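PDB 5FX8: putative adhesin from Komagataella phaffii, which probably acts as a cell-surface adhesion protein that may mediate cell-cell contacts, this chain being its N-terminal part with two cohesin-like domains. Local coordinates for residues T183-G188 with L274-V279; S267-D272 with E301-A306; V76-T81 with A312-F317; V30-G35 with D103-V108. All coordinates share one frame; numbering follows the deposited sequence.

Interaction 1 (T183-G188 with L274-V279)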
loop_
_atom_site.group_PDB
_atom_site.type_symbol
_atom_site.label_atom_id
_atom_site.label_comp_id
_atom_site.label_asym_id
_atom_site.label_seq_id
_atom_site.Cartn_x
_atom_site.Cartn_y
_atom_site.Cartn_z
ATOM N N THR C 183 12.941 42.020 -6.660
ATOM C CA THR C 183 13.108 43.271 -7.385
ATOM C C THR C 183 13.409 44.385 -6.398
ATOM O O THR C 183 12.782 44.455 -5.344
ATOM C CB THR C 183 11.834 43.660 -8.154
ATOM O OG1 THR C 183 11.220 42.496 -8.701
ATOM C CG2 THR C 183 12.149 44.598 -9.302
ATOM N N VAL C 184 14.350 45.263 -6.742
ATOM C CA VAL C 184 14.521 46.536 -6.053
ATOM C C VAL C 184 14.518 47.665 -7.078
ATOM O O VAL C 184 15.078 47.533 -8.169
ATOM C CB VAL C 184 15.807 46.553 -5.210
ATOM C CG1 VAL C 184 15.898 45.355 -4.425
ATOM C CG2 VAL C 184 17.005 46.668 -6.042
ATOM N N GLN C 185 13.880 48.776 -6.735
ATOM C CA GLN C 185 13.823 49.887 -7.666
ATOM C C GLN C 185 13.711 51.216 -6.918
ATOM O O GLN C 185 13.120 51.286 -5.840
ATOM C CB GLN C 185 12.659 49.702 -8.634
ATOM C CG GLN C 185 11.713 50.827 -8.630
ATOM C CD GLN C 185 10.706 50.755 -9.720
ATOM O OE1 GLN C 185 9.900 51.662 -9.870
ATOM N NE2 GLN C 185 10.731 49.686 -10.494
ATOM N N THR C 186 14.316 52.258 -7.487
ATOM C CA THR C 186 14.146 53.633 -7.014
ATOM C C THR C 186 13.897 54.470 -8.237
ATOM O O THR C 186 14.560 54.275 -9.243
ATOM C CB THR C 186 15.386 54.189 -6.275
ATOM O OG1 THR C 186 16.489 54.235 -7.185
ATOM C CG2 THR C 186 15.759 53.328 -5.120
ATOM N N PRO C 187 12.975 55.432 -8.158
ATOM C CA PRO C 187 12.196 55.852 -7.001
ATOM C C PRO C 187 10.769 55.335 -6.940
ATOM O O PRO C 187 10.021 55.839 -6.103
ATOM C CB PRO C 187 12.149 57.352 -7.183
ATOM C CG PRO C 187 11.974 57.481 -8.644
ATOM C CD PRO C 187 12.857 56.419 -9.243
ATOM N N GLY C 188 10.376 54.394 -7.781
ATOM C CA GLY C 188 8.973 54.020 -7.842
ATOM C C GLY C 188 8.431 53.457 -6.535
ATOM O O GLY C 188 9.149 53.174 -5.575
ATOM N N LEU C 274 11.520 60.615 -14.772
ATOM C CA LEU C 274 11.774 60.332 -16.178
ATOM C C LEU C 274 12.558 59.053 -16.396
ATOM O O LEU C 274 12.638 58.588 -17.529
ATOM C CB LEU C 274 12.536 61.494 -16.838
ATOM C CG LEU C 274 11.951 62.903 -16.685
ATOM C CD1 LEU C 274 12.997 64.010 -16.898
ATOM C CD2 LEU C 274 10.791 63.064 -17.630
ATOM N N GLU C 275 13.126 58.476 -15.349
ATOM C CA GLU C 275 14.047 57.365 -15.446
ATOM C C GLU C 275 13.954 56.599 -14.132
ATOM O O GLU C 275 13.704 57.190 -13.076
ATOM C CB GLU C 275 15.467 57.876 -15.732
ATOM C CG GLU C 275 16.581 56.836 -15.642
ATOM C CD GLU C 275 17.987 57.453 -15.706
ATOM O OE1 GLU C 275 18.148 58.620 -15.296
ATOM O OE2 GLU C 275 18.933 56.778 -16.175
ATOM N N VAL C 276 14.134 55.279 -14.210
ATOM C CA VAL C 276 13.943 54.374 -13.077
ATOM C C VAL C 276 15.024 53.297 -13.110
ATOM O O VAL C 276 15.177 52.602 -14.117
ATOM C CB VAL C 276 12.535 53.739 -13.108
ATOM C CG1 VAL C 276 12.511 52.414 -12.406
ATOM C CG2 VAL C 276 11.566 54.631 -12.446
ATOM N N GLN C 277 15.765 53.146 -12.009
ATOM C CA GLN C 277 16.698 52.030 -11.859
ATOM C C GLN C 277 15.945 50.824 -11.309
ATOM O O GLN C 277 15.142 50.960 -10.382
ATOM C CB GLN C 277 17.861 52.393 -10.940
ATOM C CG GLN C 277 18.576 53.675 -11.321
ATOM C CD GLN C 277 19.219 53.598 -12.694
ATOM O OE1 GLN C 277 20.010 52.686 -12.972
ATOM N NE2 GLN C 277 18.875 54.548 -13.570
ATOM N N ASN C 278 16.184 49.656 -11.901
ATOM C CA ASN C 278 15.458 48.451 -11.527
ATOM C C ASN C 278 16.323 47.226 -11.736
ATOM O O ASN C 278 16.832 47.015 -12.837
ATOM C CB ASN C 278 14.184 48.291 -12.343
ATOM C CG ASN C 278 13.434 47.029 -11.990
ATOM O OD1 ASN C 278 13.837 45.932 -12.349
ATOM N ND2 ASN C 278 12.342 47.182 -11.280
ATOM N N VAL C 279 16.439 46.395 -10.710
ATOM C CA VAL C 279 17.121 45.117 -10.839
ATOM C C VAL C 279 16.156 44.008 -10.458
ATOM O O VAL C 279 15.277 44.199 -9.616
ATOM C CB VAL C 279 18.389 45.066 -9.981
ATOM C CG1 VAL C 279 18.023 45.192 -8.556
ATOM C CG2 VAL C 279 19.115 43.783 -10.211
#
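The side-chain amides of Gln-185 and Asn-278 cross obliquely, their planes 77° apart, and each has a methyl group of the facing strand against it. Val-276 CG1 rests against the Gln-185 amide, 3.6 Å from Gln-185 CD, while Thr-183 CG2 comes to 3.3 Å from Asn-278 ND2. They sit on one face of an antiparallel strand pair, part of a five-stranded sheet in the beta-sandwich of the second cohesin-like domain. CG of Asn-278 is anti to its backbone N (chi1 179°), and Asn-278 OD1 is held beyond the pair by a hydrogen bond from Lys-154. Trp-165 and Phe-190 of the facing sheet pack on this side, so the amides are buried between the two layers. The backbones run antiparallel. Val-184 and Val-279 form one hydrogen-bonded pair, Thr-186 and Gln-277 the next; between them Gln-185 and Asn-278 are a non-hydrogen-bonded pair whose CA atoms lie 4.4 Å apart. Val-279 N to Val-184 O is 3.1 Å and nearly straight, at 168°. The more exposed face carries Val-184, Thr-186, Gln-277 and Val-279, the detail of the packing between the two valines being doubtful. Strand 176-186 ends at a cis peptide bond before Pro-187, whose CD still touches Val-276 CG2 at 3.9 Å.

Interaction 2 (S267-D272 with E301-A306)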
loop_
_atom_site.group_PDB
_atom_site.type_symbol
_atom_site.label_atom_id
_atom_site.label_comp_id
_atom_site.label_asym_id
_atom_site.label_seq_id
_atom_site.Cartn_x
_atom_site.Cartn_y
_atom_site.Cartn_z
ATOM N N SER C 267 4.408 49.389 -10.968
ATOM C CA SER C 267 5.103 50.408 -10.201
ATOM C C SER C 267 4.534 51.768 -10.582
ATOM O O SER C 267 4.682 52.209 -11.724
ATOM C CB SER C 267 6.603 50.339 -10.452
ATOM O OG SER C 267 7.293 51.244 -9.622
ATOM N N ASN C 268 3.869 52.421 -9.637
ATOM C CA ASN C 268 3.413 53.791 -9.829
ATOM C C ASN C 268 4.566 54.774 -9.646
ATOM O O ASN C 268 5.396 54.621 -8.751
ATOM C CB ASN C 268 2.281 54.098 -8.858
ATOM C CG ASN C 268 1.024 53.331 -9.190
ATOM O OD1 ASN C 268 0.559 53.367 -10.325
ATOM N ND2 ASN C 268 0.477 52.611 -8.216
ATOM N N LEU C 269 4.623 55.784 -10.517
ATOM C CA LEU C 269 5.690 56.777 -10.501
ATOM C C LEU C 269 5.137 58.178 -10.267
ATOM O O LEU C 269 4.011 58.494 -10.657
ATOM C CB LEU C 269 6.465 56.761 -11.817
ATOM C CG LEU C 269 7.024 55.398 -12.211
ATOM C CD1 LEU C 269 7.513 55.399 -13.649
ATOM C CD2 LEU C 269 8.144 55.006 -11.269
ATOM N N ALA C 270 5.941 59.025 -9.636
ATOM C CA ALA C 270 5.613 60.441 -9.600
ATOM C C ALA C 270 5.672 61.011 -11.004
ATOM O O ALA C 270 6.411 60.528 -11.860
ATOM C CB ALA C 270 6.578 61.206 -8.700
ATOM N N ASP C 271 4.894 62.062 -11.238
ATOM C CA ASP C 271 4.868 62.639 -12.575
ATOM C C ASP C 271 6.188 63.276 -12.973
ATOM O O ASP C 271 6.434 63.437 -14.164
ATOM C CB ASP C 271 3.746 63.660 -12.696
ATOM C CG ASP C 271 2.402 63.013 -12.922
ATOM O OD1 ASP C 271 2.373 61.831 -13.334
ATOM O OD2 ASP C 271 1.377 63.692 -12.707
ATOM N N ASP C 272 7.047 63.625 -12.016
ATOM C CA ASP C 272 8.332 64.245 -12.306
ATOM C C ASP C 272 9.458 63.234 -12.450
ATOM O O ASP C 272 10.633 63.611 -12.357
ATOM C CB ASP C 272 8.694 65.257 -11.222
ATOM C CG ASP C 272 9.025 64.604 -9.899
ATOM O OD1 ASP C 272 8.096 64.383 -9.097
ATOM O OD2 ASP C 272 10.216 64.329 -9.646
ATOM N N GLU C 301 18.191 46.113 -16.473
ATOM C CA GLU C 301 17.783 47.084 -17.483
ATOM C C GLU C 301 16.910 48.182 -16.868
ATOM O O GLU C 301 15.906 47.867 -16.212
ATOM C CB GLU C 301 17.040 46.392 -18.624
ATOM C CG GLU C 301 16.958 47.201 -19.915
ATOM C CD GLU C 301 15.825 46.746 -20.834
ATOM O OE1 GLU C 301 15.125 45.767 -20.477
ATOM O OE2 GLU C 301 15.631 47.373 -21.910
ATOM N N PRO C 302 17.268 49.476 -17.033
ATOM C CA PRO C 302 16.444 50.581 -16.527
ATOM C C PRO C 302 15.172 50.803 -17.314
ATOM O O PRO C 302 14.955 50.178 -18.352
ATOM C CB PRO C 302 17.354 51.804 -16.680
ATOM C CG PRO C 302 18.669 51.298 -16.896
ATOM C CD PRO C 302 18.550 49.960 -17.543
ATOM N N PHE C 303 14.341 51.716 -16.833
ATOM C CA PHE C 303 13.148 52.157 -17.531
ATOM C C PHE C 303 13.278 53.629 -17.885
ATOM O O PHE C 303 13.788 54.431 -17.098
ATOM C CB PHE C 303 11.905 51.944 -16.693
ATOM C CG PHE C 303 10.655 52.493 -17.305
ATOM C CD1 PHE C 303 10.098 51.899 -18.407
ATOM C CD2 PHE C 303 10.017 53.578 -16.751
ATOM C CE1 PHE C 303 8.948 52.383 -18.948
ATOM C CE2 PHE C 303 8.863 54.065 -17.294
ATOM C CZ PHE C 303 8.329 53.469 -18.389
ATOM N N TYR C 304 12.812 53.969 -19.081
ATOM C CA TYR C 304 12.937 55.310 -19.627
ATOM C C TYR C 304 11.577 55.754 -20.123
ATOM O O TYR C 304 10.827 54.967 -20.704
ATOM C CB TYR C 304 13.950 55.357 -20.757
ATOM C CG TYR C 304 15.378 55.072 -20.357
ATOM C CD1 TYR C 304 16.081 55.958 -19.546
ATOM C CD2 TYR C 304 16.040 53.949 -20.824
ATOM C CE1 TYR C 304 17.374 55.722 -19.201
ATOM C CE2 TYR C 304 17.342 53.706 -20.482
ATOM C CZ TYR C 304 18.001 54.602 -19.672
ATOM O OH TYR C 304 19.303 54.394 -19.310
ATOM N N ARG C 305 11.243 57.006 -19.865
ATOM C CA ARG C 305 9.945 57.492 -20.278
ATOM C C ARG C 305 9.978 58.315 -21.554
ATOM O O ARG C 305 8.940 58.454 -22.199
ATOM C CB ARG C 305 9.309 58.299 -19.145
ATOM C CG ARG C 305 9.013 57.448 -17.939
ATOM C CD ARG C 305 8.404 58.235 -16.820
ATOM N NE ARG C 305 6.985 57.962 -16.669
ATOM C CZ ARG C 305 6.263 58.394 -15.649
ATOM N NH1 ARG C 305 6.840 59.110 -14.702
ATOM N NH2 ARG C 305 4.976 58.111 -15.574
ATOM N N ALA C 306 11.126 58.839 -21.958
ATOM C CA ALA C 306 11.157 59.743 -23.092
ATOM C C ALA C 306 12.382 59.472 -23.949
ATOM O O ALA C 306 13.336 58.837 -23.517
ATOM C CB ALA C 306 11.147 61.198 -22.624
#
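Arg-305 NH1 is gripped by two backbone carbonyls, Ala-270 O within this contact and Val-273 O just beyond it. The bond from Arg-305 NH1 to Ala-270 O is 3.2 Å long and bent to 144° at the hydrogen, and the oxygen lies in the guanidinium plane, at its edge. The contact bridges the two sheets of the beta-sandwich in the second cohesin-like domain: 267-272 runs out of strand 260-268 into a loop, and Arg-305 follows the last strand of the other sheet. Leu-269 and Arg-305 reach toward each other tip to tip. Leu-269 CD1 sits over the centre of one guanidinium face, 3.8 Å from Arg-305 CZ, so the flat cation has an aliphatic methyl over one face as well as the Ala-270 oxygen at its edge. The arginine chain is straight as far as CD (chi2 179°) and then turns, chi3 of 106° swinging NE off that line. A cation-pi contact with Tyr-59, together with the hydrogen bond between Asp-271 O and the hydroxyl of Tyr-59, joins this corner to the first cohesin-like domain. Asp-271 is too far for a salt bridge, its OD1 lying 5.1 Å from Arg-305 NH2, although its charge probably favours the cation. Deeper in, where Val-163 and Val-276 also pack, Leu-269 CD1 approaches the Phe-303 ring, 4.1 Å from Phe-303 CE2.

Interaction 3 (V76-T81 with A312-F317)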
loop_
_atom_site.group_PDB
_atom_site.type_symbol
_atom_site.label_atom_id
_atom_site.label_comp_id
_atom_site.label_asym_id
_atom_site.label_seq_id
_atom_site.Cartn_x
_atom_site.Cartn_y
_atom_site.Cartn_z
ATOM N N VAL C 76 31.354 74.507 -25.829
ATOM C CA VAL C 76 31.111 75.471 -26.892
ATOM C C VAL C 76 29.872 75.061 -27.673
ATOM O O VAL C 76 29.737 73.905 -28.077
ATOM C CB VAL C 76 32.337 75.579 -27.801
ATOM C CG1 VAL C 76 32.107 76.617 -28.859
ATOM C CG2 VAL C 76 33.529 75.909 -26.969
ATOM N N GLN C 77 28.965 76.010 -27.886
ATOM C CA GLN C 77 27.797 75.750 -28.716
ATOM C C GLN C 77 28.218 75.390 -30.130
ATOM O O GLN C 77 29.130 75.997 -30.698
ATOM C CB GLN C 77 26.874 76.966 -28.753
ATOM C CG GLN C 77 26.112 77.183 -27.475
ATOM C CD GLN C 77 25.077 78.283 -27.564
ATOM O OE1 GLN C 77 25.049 79.051 -28.529
ATOM N NE2 GLN C 77 24.228 78.382 -26.539
ATOM N N VAL C 78 27.537 74.402 -30.707
ATOM C CA VAL C 78 27.842 73.913 -32.044
ATOM C C VAL C 78 26.628 73.997 -32.955
ATOM O O VAL C 78 26.696 74.568 -34.044
ATOM C CB VAL C 78 28.395 72.474 -32.005
ATOM C CG1 VAL C 78 28.666 71.975 -33.420
ATOM C CG2 VAL C 78 29.651 72.416 -31.150
ATOM N N LEU C 79 25.508 73.430 -32.524
ATOM C CA LEU C 79 24.306 73.405 -33.338
ATOM C C LEU C 79 23.122 73.136 -32.432
ATOM O O LEU C 79 23.273 72.751 -31.274
ATOM C CB LEU C 79 24.404 72.348 -34.438
ATOM C CG LEU C 79 24.711 70.910 -34.029
ATOM C CD1 LEU C 79 23.460 70.187 -33.697
ATOM C CD2 LEU C 79 25.382 70.241 -35.171
ATOM N N SER C 80 21.942 73.333 -32.987
ATOM C CA SER C 80 20.702 72.980 -32.337
ATOM C C SER C 80 19.868 72.178 -33.329
ATOM O O SER C 80 20.079 72.266 -34.537
ATOM C CB SER C 80 19.966 74.215 -31.873
ATOM O OG SER C 80 19.573 74.956 -32.986
ATOM N N THR C 81 18.930 71.385 -32.816
ATOM C CA THR C 81 18.166 70.445 -33.622
ATOM C C THR C 81 16.680 70.693 -33.430
ATOM O O THR C 81 16.242 71.146 -32.379
ATOM C CB THR C 81 18.468 68.964 -33.246
ATOM O OG1 THR C 81 18.322 68.782 -31.831
ATOM C CG2 THR C 81 19.853 68.527 -33.655
ATOM N N ALA C 312 26.609 66.851 -24.713
ATOM C CA ALA C 312 28.066 66.941 -24.819
ATOM C C ALA C 312 28.531 66.031 -25.954
ATOM O O ALA C 312 29.128 64.976 -25.750
ATOM C CB ALA C 312 28.722 66.570 -23.501
ATOM N N ALA C 313 28.264 66.477 -27.177
ATOM C CA ALA C 313 28.291 65.590 -28.323
ATOM C C ALA C 313 29.516 65.727 -29.209
ATOM O O ALA C 313 29.810 64.795 -29.956
ATOM C CB ALA C 313 27.050 65.821 -29.176
ATOM N N PHE C 314 30.234 66.841 -29.164
ATOM C CA PHE C 314 31.305 67.094 -30.116
ATOM C C PHE C 314 32.670 67.148 -29.438
ATOM O O PHE C 314 32.842 67.806 -28.412
ATOM C CB PHE C 314 31.050 68.393 -30.881
ATOM C CG PHE C 314 29.886 68.318 -31.821
ATOM C CD1 PHE C 314 30.053 67.861 -33.104
ATOM C CD2 PHE C 314 28.627 68.685 -31.407
ATOM C CE1 PHE C 314 28.996 67.790 -33.958
ATOM C CE2 PHE C 314 27.569 68.601 -32.254
ATOM C CZ PHE C 314 27.751 68.156 -33.536
ATOM N N GLU C 315 33.642 66.467 -30.046
ATOM C CA GLU C 315 35.015 66.413 -29.560
ATOM C C GLU C 315 35.944 67.420 -30.225
ATOM O O GLU C 315 36.945 67.801 -29.621
ATOM C CB GLU C 315 35.600 65.010 -29.764
ATOM C CG GLU C 315 34.698 63.887 -29.289
ATOM C CD GLU C 315 35.443 62.588 -29.057
ATOM O OE1 GLU C 315 35.723 61.865 -30.034
ATOM O OE2 GLU C 315 35.741 62.287 -27.889
ATOM N N ALA C 316 35.666 67.832 -31.459
ATOM C CA ALA C 316 36.509 68.783 -32.172
ATOM C C ALA C 316 35.633 69.810 -32.848
ATOM O O ALA C 316 34.619 69.464 -33.455
ATOM C CB ALA C 316 37.379 68.122 -33.237
ATOM N N PHE C 317 36.050 71.067 -32.763
ATOM C CA PHE C 317 35.282 72.159 -33.337
ATOM C C PHE C 317 36.141 73.404 -33.471
ATOM O O PHE C 317 36.873 73.745 -32.540
ATOM C CB PHE C 317 34.076 72.444 -32.463
ATOM C CG PHE C 317 33.214 73.538 -32.971
ATOM C CD1 PHE C 317 32.661 73.472 -34.227
ATOM C CD2 PHE C 317 32.953 74.637 -32.186
ATOM C CE1 PHE C 317 31.855 74.478 -34.694
ATOM C CE2 PHE C 317 32.143 75.655 -32.643
ATOM C CZ PHE C 317 31.593 75.573 -33.908
#
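With its CG1 anti to the backbone N (chi1 178°), Val-78 spreads its two methyl groups between two phenylalanine rings, Phe-314 and Phe-317. The rings arrive by different torsions: CG of Phe-314 lies beside its backbone N (chi1 -69°), that of Phe-317 anti to it (chi1 -179°). CG1 of Val-78 stands over one face of the Phe-314 ring, 3.8 Å from its centroid. Val-78 CG2 does the same for Phe-317 at 4.2 Å from the centroid, a little farther off. Both are CH-pi contacts, each displaced slightly toward the ring's rim. Leu-79 crosses Phe-314 at about a right angle and brings its CD2 to 3.6 Å from Phe-314 CZ. That consecutive residues meet the same ring fits the classic beta bulge in which Val-78 and Leu-79 both face Phe-70 of the adjoining strand. The other segment turns a corner at Glu-315, which divides Phe-314 from Phe-317. Val-76 CG1 touches the edge of the Phe-317 ring, 3.9 Å from Phe-317 CE2, and Gln-77 O lies 3.6 Å from Phe-317 CE2. Strand 312-319, at the C-terminal end of the chain, thus packs into the first cohesin-like domain, where Phe-31 and Leu-104 also meet Phe-314. No hydrogen bond crosses between the two segments; the association is mainly apolar, methyl groups against aromatic rings, with burial and dispersion as its likely source of stability.

Interaction 4 (V30-G35 with D103-V108)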
loop_
_atom_site.group_PDB
_atom_site.type_symbol
_atom_site.label_atom_id
_atom_site.label_comp_id
_atom_site.label_asym_id
_atom_site.label_seq_id
_atom_site.Cartn_x
_atom_site.Cartn_y
_atom_site.Cartn_z
ATOM N N VAL C 30 26.738 60.697 -36.959
ATOM C CA VAL C 30 28.170 60.890 -36.819
ATOM C C VAL C 30 28.588 62.069 -37.680
ATOM O O VAL C 30 28.202 62.158 -38.848
ATOM C CB VAL C 30 28.929 59.615 -37.216
ATOM C CG1 VAL C 30 30.438 59.797 -37.087
ATOM C CG2 VAL C 30 28.470 58.485 -36.360
ATOM N N PHE C 31 29.376 62.972 -37.100
ATOM C CA PHE C 31 29.891 64.154 -37.775
ATOM C C PHE C 31 31.405 64.085 -37.800
ATOM O O PHE C 31 32.035 63.900 -36.759
ATOM C CB PHE C 31 29.446 65.433 -37.080
ATOM C CG PHE C 31 27.974 65.709 -37.178
ATOM C CD1 PHE C 31 27.087 65.125 -36.308
ATOM C CD2 PHE C 31 27.488 66.585 -38.117
ATOM C CE1 PHE C 31 25.763 65.388 -36.382
ATOM C CE2 PHE C 31 26.163 66.852 -38.190
ATOM C CZ PHE C 31 25.297 66.244 -37.317
ATOM N N SER C 32 31.983 64.234 -38.986
ATOM C CA SER C 32 33.426 64.179 -39.149
ATOM C C SER C 32 33.840 65.049 -40.324
ATOM O O SER C 32 33.034 65.399 -41.182
ATOM C CB SER C 32 33.922 62.749 -39.365
ATOM O OG SER C 32 35.314 62.727 -39.609
ATOM N N THR C 33 35.113 65.418 -40.333
ATOM C CA THR C 33 35.719 66.110 -41.456
ATOM C C THR C 33 37.083 65.479 -41.692
ATOM O O THR C 33 37.909 65.423 -40.781
ATOM C CB THR C 33 35.826 67.613 -41.182
ATOM O OG1 THR C 33 36.390 67.826 -39.889
ATOM C CG2 THR C 33 34.482 68.226 -41.159
ATOM N N ALA C 34 37.288 64.937 -42.888
ATOM C CA ALA C 34 38.598 64.453 -43.304
ATOM C C ALA C 34 38.938 64.802 -44.747
ATOM O O ALA C 34 40.069 64.554 -45.169
ATOM C CB ALA C 34 38.705 62.937 -43.109
ATOM N N GLY C 35 38.012 65.349 -45.522
ATOM C CA GLY C 35 38.386 66.059 -46.722
ATOM C C GLY C 35 38.708 67.479 -46.317
ATOM O O GLY C 35 39.277 67.699 -45.244
ATOM N N ASP C 103 36.767 72.467 -38.534
ATOM C CA ASP C 103 36.824 71.126 -37.976
ATOM C C ASP C 103 35.529 70.801 -37.255
ATOM O O ASP C 103 34.962 71.647 -36.560
ATOM C CB ASP C 103 37.995 70.971 -37.005
ATOM C CG ASP C 103 39.332 71.127 -37.682
ATOM O OD1 ASP C 103 39.401 70.921 -38.913
ATOM O OD2 ASP C 103 40.314 71.448 -36.982
ATOM N N LEU C 104 35.078 69.560 -37.405
ATOM C CA LEU C 104 33.871 69.097 -36.736
ATOM C C LEU C 104 34.009 67.608 -36.481
ATOM O O LEU C 104 34.110 66.836 -37.434
ATOM C CB LEU C 104 32.629 69.371 -37.579
ATOM C CG LEU C 104 31.418 70.034 -36.916
ATOM C CD1 LEU C 104 30.129 69.413 -37.421
ATOM C CD2 LEU C 104 31.473 70.016 -35.397
ATOM N N GLU C 105 34.001 67.208 -35.210
ATOM C CA GLU C 105 33.970 65.798 -34.842
ATOM C C GLU C 105 32.981 65.613 -33.707
ATOM O O GLU C 105 33.158 66.199 -32.637
ATOM C CB GLU C 105 35.346 65.289 -34.413
ATOM C CG GLU C 105 36.406 65.326 -35.479
ATOM C CD GLU C 105 36.096 64.430 -36.658
ATOM O OE1 GLU C 105 35.312 63.465 -36.500
ATOM O OE2 GLU C 105 36.647 64.702 -37.751
ATOM N N GLY C 106 31.965 64.785 -33.920
ATOM C CA GLY C 106 31.039 64.488 -32.845
ATOM C C GLY C 106 29.977 63.505 -33.280
ATOM O O GLY C 106 29.895 63.116 -34.444
ATOM N N VAL C 107 29.156 63.105 -32.316
ATOM C CA VAL C 107 28.030 62.217 -32.566
ATOM C C VAL C 107 26.789 62.799 -31.889
ATOM O O VAL C 107 26.774 63.000 -30.668
ATOM C CB VAL C 107 28.289 60.781 -32.065
ATOM C CG1 VAL C 107 27.105 59.907 -32.430
ATOM C CG2 VAL C 107 29.584 60.200 -32.617
ATOM N N VAL C 108 25.750 63.061 -32.665
ATOM C CA VAL C 108 24.446 63.391 -32.114
ATOM C C VAL C 108 23.585 62.143 -32.198
ATOM O O VAL C 108 23.450 61.539 -33.266
ATOM C CB VAL C 108 23.798 64.576 -32.855
ATOM C CG1 VAL C 108 22.290 64.612 -32.612
ATOM C CG2 VAL C 108 24.414 65.886 -32.413
#
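Glu-105 folds its side chain back to Ser-32 and Thr-33, just after strand 25-31. Its chain is bent about CB-CG (chi2 -63°), which places CD, and the carboxylate comes to rest beside these two residues. There Glu-105 OE2 accepts two bonds. Ser-32 OG donates to it at 3.0 Å, on the syn lone pair; Thr-33 N donates at 3.1 Å from above the carboxylate plane, 46° out of it, along a nearly straight N-H direction. Two donors on one oxygen would be expected to favour the charged form. Thr-33 has OG1 between its backbone N and carbonyl carbon (chi1 48°), where it takes a weak bond from Leu-104 N. Nearer the strand proper, Phe-31 and Gly-106 make a hydrogen-bonded antiparallel pair, with Phe-31 N to Gly-106 O at 2.7 Å. The Phe-31 ring has Gly-106 O at its edge, 3.9 Å from Phe-31 CD1. It lies alongside Leu-104, the two side chains pointing the same way, with Phe-31 CD2 at 3.9 Å from Leu-104 CD1; Val-108 CB approaches Phe-31 CE1 from farther along the strand. On the other face Val-30 and Val-107 form a non-hydrogen-bonded pair. Phe-31 also meets the ring of Phe-92, edge-to-face, in the core of the first cohesin-like domain. Strand 101-114 is flanked here by 25-31 on one edge and the C-terminal strand 312-319 on the other, while 25-31 pairs in turn with strand 4-11.

From the N terminus, interaction 4 opens at 30-35 and closes first, when strand 101-114 pairs with it. Interaction 3 has opened meanwhile at 76-81, so the two cross, but it closes only at 312-317, near the C terminus. Its long loop encloses the whole second cohesin-like domain and interactions 1 and 2 with it. Those also cross: 183-188 finds 274-279 after 267-272 has passed, and 301-306 closes interaction 2. Interactions 1 and 2, centres about 8 Å apart, tie the sandwich of the second domain; interactions 3 and 4, centres about 10 Å apart, bind the C-terminal strand into the first domain.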